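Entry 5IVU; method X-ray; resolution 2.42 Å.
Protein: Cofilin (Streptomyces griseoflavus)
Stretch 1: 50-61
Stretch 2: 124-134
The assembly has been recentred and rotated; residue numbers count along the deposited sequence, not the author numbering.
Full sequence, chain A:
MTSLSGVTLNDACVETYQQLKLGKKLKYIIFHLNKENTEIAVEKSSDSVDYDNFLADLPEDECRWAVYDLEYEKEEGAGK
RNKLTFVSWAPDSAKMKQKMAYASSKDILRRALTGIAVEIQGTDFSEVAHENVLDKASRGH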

# COMPACT_ATOMS: atom_id res chain seq x y z
N ASP A 50 -9.38 -9.01 7.74
CA ASP A 50 -10.57 -8.51 7.03
C ASP A 50 -10.18 -7.46 5.99
O ASP A 50 -9.74 -6.36 6.34
CB ASP A 50 -11.55 -7.90 8.04
CG ASP A 50 -12.97 -7.81 7.50
OD1 ASP A 50 -13.19 -7.84 6.26
OD2 ASP A 50 -13.89 -7.68 8.33
N TYR A 51 -10.35 -7.81 4.72
CA TYR A 51 -10.04 -6.89 3.63
C TYR A 51 -10.82 -5.55 3.71
O TYR A 51 -10.31 -4.52 3.24
CB TYR A 51 -10.25 -7.55 2.27
CG TYR A 51 -9.62 -6.80 1.12
CD1 TYR A 51 -8.29 -6.99 0.79
CD2 TYR A 51 -10.35 -5.87 0.38
CE1 TYR A 51 -7.70 -6.30 -0.26
CE2 TYR A 51 -9.77 -5.18 -0.67
CZ TYR A 51 -8.45 -5.40 -0.99
OH TYR A 51 -7.86 -4.71 -2.03
N ASP A 52 -12.01 -5.55 4.30
CA ASP A 52 -12.78 -4.31 4.47
C ASP A 52 -12.16 -3.31 5.44
O ASP A 52 -12.37 -2.10 5.28
CB ASP A 52 -14.22 -4.62 4.90
CG ASP A 52 -15.02 -5.27 3.80
OD1 ASP A 52 -14.90 -4.86 2.62
OD2 ASP A 52 -15.79 -6.20 4.11
N ASN A 53 -11.41 -3.79 6.43
CA ASN A 53 -10.61 -2.91 7.30
C ASN A 53 -9.51 -2.18 6.53
O ASN A 53 -9.19 -1.03 6.84
CB ASN A 53 -9.97 -3.67 8.46
CG ASN A 53 -10.95 -3.95 9.59
OD1 ASN A 53 -11.99 -4.56 9.39
ND2 ASN A 53 -10.62 -3.46 10.78
N PHE A 54 -8.91 -2.87 5.55
CA PHE A 54 -7.93 -2.27 4.65
C PHE A 54 -8.58 -1.14 3.84
O PHE A 54 -8.06 -0.02 3.83
CB PHE A 54 -7.33 -3.32 3.72
CG PHE A 54 -6.46 -2.75 2.63
CD1 PHE A 54 -5.39 -1.91 2.94
CD2 PHE A 54 -6.67 -3.09 1.30
CE1 PHE A 54 -4.58 -1.39 1.94
CE2 PHE A 54 -5.86 -2.58 0.30
CZ PHE A 54 -4.81 -1.72 0.62
N LEU A 55 -9.71 -1.46 3.20
CA LEU A 55 -10.45 -0.48 2.41
C LEU A 55 -10.86 0.75 3.22
O LEU A 55 -10.82 1.87 2.70
CB LEU A 55 -11.68 -1.11 1.77
CG LEU A 55 -11.40 -2.11 0.64
CD1 LEU A 55 -12.71 -2.70 0.12
CD2 LEU A 55 -10.63 -1.45 -0.51
N ALA A 56 -11.19 0.55 4.49
CA ALA A 56 -11.54 1.64 5.41
C ALA A 56 -10.38 2.58 5.70
O ALA A 56 -10.60 3.77 5.89
CB ALA A 56 -12.11 1.09 6.72
N ASP A 57 -9.16 2.06 5.73
CA ASP A 57 -7.95 2.89 5.95
C ASP A 57 -7.42 3.62 4.71
O ASP A 57 -6.48 4.42 4.83
CB ASP A 57 -6.84 2.06 6.59
CG ASP A 57 -7.14 1.71 8.02
OD1 ASP A 57 -7.18 2.66 8.81
OD2 ASP A 57 -7.36 0.53 8.35
N LEU A 58 -7.99 3.34 3.55
CA LEU A 58 -7.71 4.13 2.35
C LEU A 58 -8.63 5.34 2.39
O LEU A 58 -9.85 5.19 2.17
CB LEU A 58 -7.96 3.30 1.09
CG LEU A 58 -7.09 2.06 0.92
CD1 LEU A 58 -7.57 1.24 -0.26
CD2 LEU A 58 -5.62 2.43 0.75
N PRO A 59 -8.08 6.54 2.69
CA PRO A 59 -9.00 7.67 2.80
C PRO A 59 -9.56 8.03 1.44
O PRO A 59 -8.82 8.00 0.45
CB PRO A 59 -8.13 8.81 3.37
CG PRO A 59 -6.78 8.22 3.60
CD PRO A 59 -6.68 6.99 2.77
N GLU A 60 -10.85 8.35 1.40
CA GLU A 60 -11.55 8.57 0.14
C GLU A 60 -11.10 9.80 -0.65
O GLU A 60 -11.29 9.84 -1.86
CB GLU A 60 -13.08 8.61 0.37
CG GLU A 60 -13.61 9.81 1.13
CD GLU A 60 -15.04 9.60 1.61
OE1 GLU A 60 -15.98 9.77 0.80
OE2 GLU A 60 -15.22 9.27 2.81
N ASP A 61 -10.49 10.77 0.02
CA ASP A 61 -10.06 12.02 -0.62
C ASP A 61 -8.57 12.36 -0.38
O ASP A 61 -8.17 13.53 -0.42
CB ASP A 61 -10.97 13.17 -0.14
CG ASP A 61 -10.91 13.40 1.38
OD1 ASP A 61 -10.23 12.62 2.09
OD2 ASP A 61 -11.54 14.37 1.85
N ASP A 124 -10.21 4.72 -7.83
CA ASP A 124 -11.57 4.67 -7.27
C ASP A 124 -11.68 3.36 -6.48
O ASP A 124 -10.86 2.44 -6.67
CB ASP A 124 -12.68 4.89 -8.33
CG ASP A 124 -12.69 3.83 -9.40
OD1 ASP A 124 -12.81 2.66 -9.02
OD2 ASP A 124 -12.58 4.18 -10.61
N PHE A 125 -12.65 3.28 -5.58
CA PHE A 125 -12.76 2.12 -4.69
C PHE A 125 -12.98 0.79 -5.42
O PHE A 125 -12.53 -0.23 -4.93
CB PHE A 125 -13.80 2.36 -3.58
CG PHE A 125 -13.31 3.26 -2.48
CD1 PHE A 125 -12.34 2.81 -1.57
CD2 PHE A 125 -13.79 4.56 -2.35
CE1 PHE A 125 -11.87 3.64 -0.56
CE2 PHE A 125 -13.32 5.39 -1.35
CZ PHE A 125 -12.36 4.93 -0.45
N SER A 126 -13.61 0.81 -6.59
CA SER A 126 -13.78 -0.43 -7.38
C SER A 126 -12.45 -1.03 -7.87
O SER A 126 -12.34 -2.24 -8.05
CB SER A 126 -14.68 -0.20 -8.59
OG SER A 126 -14.07 0.68 -9.52
N GLU A 127 -11.45 -0.16 -8.08
CA GLU A 127 -10.13 -0.58 -8.52
C GLU A 127 -9.27 -1.24 -7.43
O GLU A 127 -8.29 -1.90 -7.74
CB GLU A 127 -9.40 0.59 -9.19
CG GLU A 127 -10.10 1.01 -10.47
CD GLU A 127 -9.53 2.24 -11.14
OE1 GLU A 127 -8.66 2.92 -10.55
OE2 GLU A 127 -9.98 2.56 -12.26
N VAL A 128 -9.64 -1.06 -6.16
CA VAL A 128 -8.99 -1.74 -5.03
C VAL A 128 -9.91 -2.73 -4.30
O VAL A 128 -9.54 -3.25 -3.25
CB VAL A 128 -8.37 -0.73 -4.03
CG1 VAL A 128 -7.24 0.04 -4.70
CG2 VAL A 128 -9.42 0.23 -3.46
N ALA A 129 -11.10 -2.98 -4.86
CA ALA A 129 -12.03 -4.00 -4.32
C ALA A 129 -11.38 -5.36 -4.39
O ALA A 129 -10.62 -5.64 -5.32
CB ALA A 129 -13.32 -4.02 -5.11
N HIS A 130 -11.69 -6.21 -3.41
CA HIS A 130 -10.96 -7.46 -3.20
C HIS A 130 -10.93 -8.31 -4.46
O HIS A 130 -9.86 -8.75 -4.88
CB HIS A 130 -11.52 -8.25 -2.01
CG HIS A 130 -10.56 -9.24 -1.42
ND1 HIS A 130 -10.96 -10.28 -0.61
CD2 HIS A 130 -9.21 -9.34 -1.51
CE1 HIS A 130 -9.91 -10.98 -0.23
NE2 HIS A 130 -8.83 -10.43 -0.77
N GLU A 131 -12.09 -8.50 -5.08
CA GLU A 131 -12.21 -9.33 -6.29
C GLU A 131 -11.34 -8.81 -7.45
O GLU A 131 -10.72 -9.59 -8.17
CB GLU A 131 -13.67 -9.42 -6.73
CG GLU A 131 -13.98 -10.56 -7.70
CD GLU A 131 -15.09 -10.26 -8.72
OE1 GLU A 131 -15.64 -9.14 -8.75
OE2 GLU A 131 -15.39 -11.18 -9.53
N ASN A 132 -11.31 -7.49 -7.61
CA ASN A 132 -10.52 -6.85 -8.67
C ASN A 132 -9.02 -7.06 -8.42
O ASN A 132 -8.25 -7.26 -9.36
CB ASN A 132 -10.87 -5.35 -8.75
CG ASN A 132 -10.59 -4.74 -10.12
OD1 ASN A 132 -9.45 -4.71 -10.59
ND2 ASN A 132 -11.63 -4.23 -10.76
N VAL A 133 -8.62 -7.01 -7.15
CA VAL A 133 -7.23 -7.19 -6.74
C VAL A 133 -6.82 -8.66 -6.86
O VAL A 133 -5.71 -8.94 -7.32
CB VAL A 133 -6.98 -6.64 -5.31
CG1 VAL A 133 -5.58 -6.98 -4.81
CG2 VAL A 133 -7.17 -5.12 -5.31
N LEU A 134 -7.70 -9.59 -6.49
CA LEU A 134 -7.48 -11.03 -6.70
C LEU A 134 -7.38 -11.38 -8.19
O LEU A 134 -6.50 -12.13 -8.57
CB LEU A 134 -8.61 -11.85 -6.08
CG LEU A 134 -8.75 -11.80 -4.55
CD1 LEU A 134 -10.15 -12.21 -4.12
CD2 LEU A 134 -7.71 -12.68 -3.88

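Tyrosine often joins two segments by using its ring and its hydroxyl for different tasks, and this cofilin gives a compact example. A short helix that includes residues 52-56 packs against the segment leading into a second helix, which begins at His130; Tyr51 CA lies 6.9 Å from His130 CA, and Leu55 CA lies 7.7 Å from Val128 CA. The contact buries 427 Å² in all, and Tyr51 contributes the largest share. With chi1 in the t well, its side chain reaches across so that Tyr51 OH donates a hydrogen bond to Val128 O at 2.5 Å. The acceptor lies near the plane of the ring, at its edge, which leaves the faces free for other partners. Over one face lies the imidazole of His130, in an offset stack with centroids 4.2 Å apart and planes inclined by 16°. The methylene groups strengthen this overlap reciprocally: Tyr51 CB sits over the His130 ring, and His130 CB over the Tyr51 ring.

Phe125 makes the second large contribution, and its ring works mainly through its edge. Leu58 O approaches Phe125 CZ at 3.6 Å and Glu60 CB approaches Phe125 CE2 at 3.7 Å, both near the ring plane. Between the two aromatic sites, Val128 supplies apolar packing: its CG2 lies 3.6 Å from Leu55 CD2 and 3.8 Å from Leu58 CD1. One residue thus offers a backbone acceptor to Tyr51 and a methyl surface to two leucines.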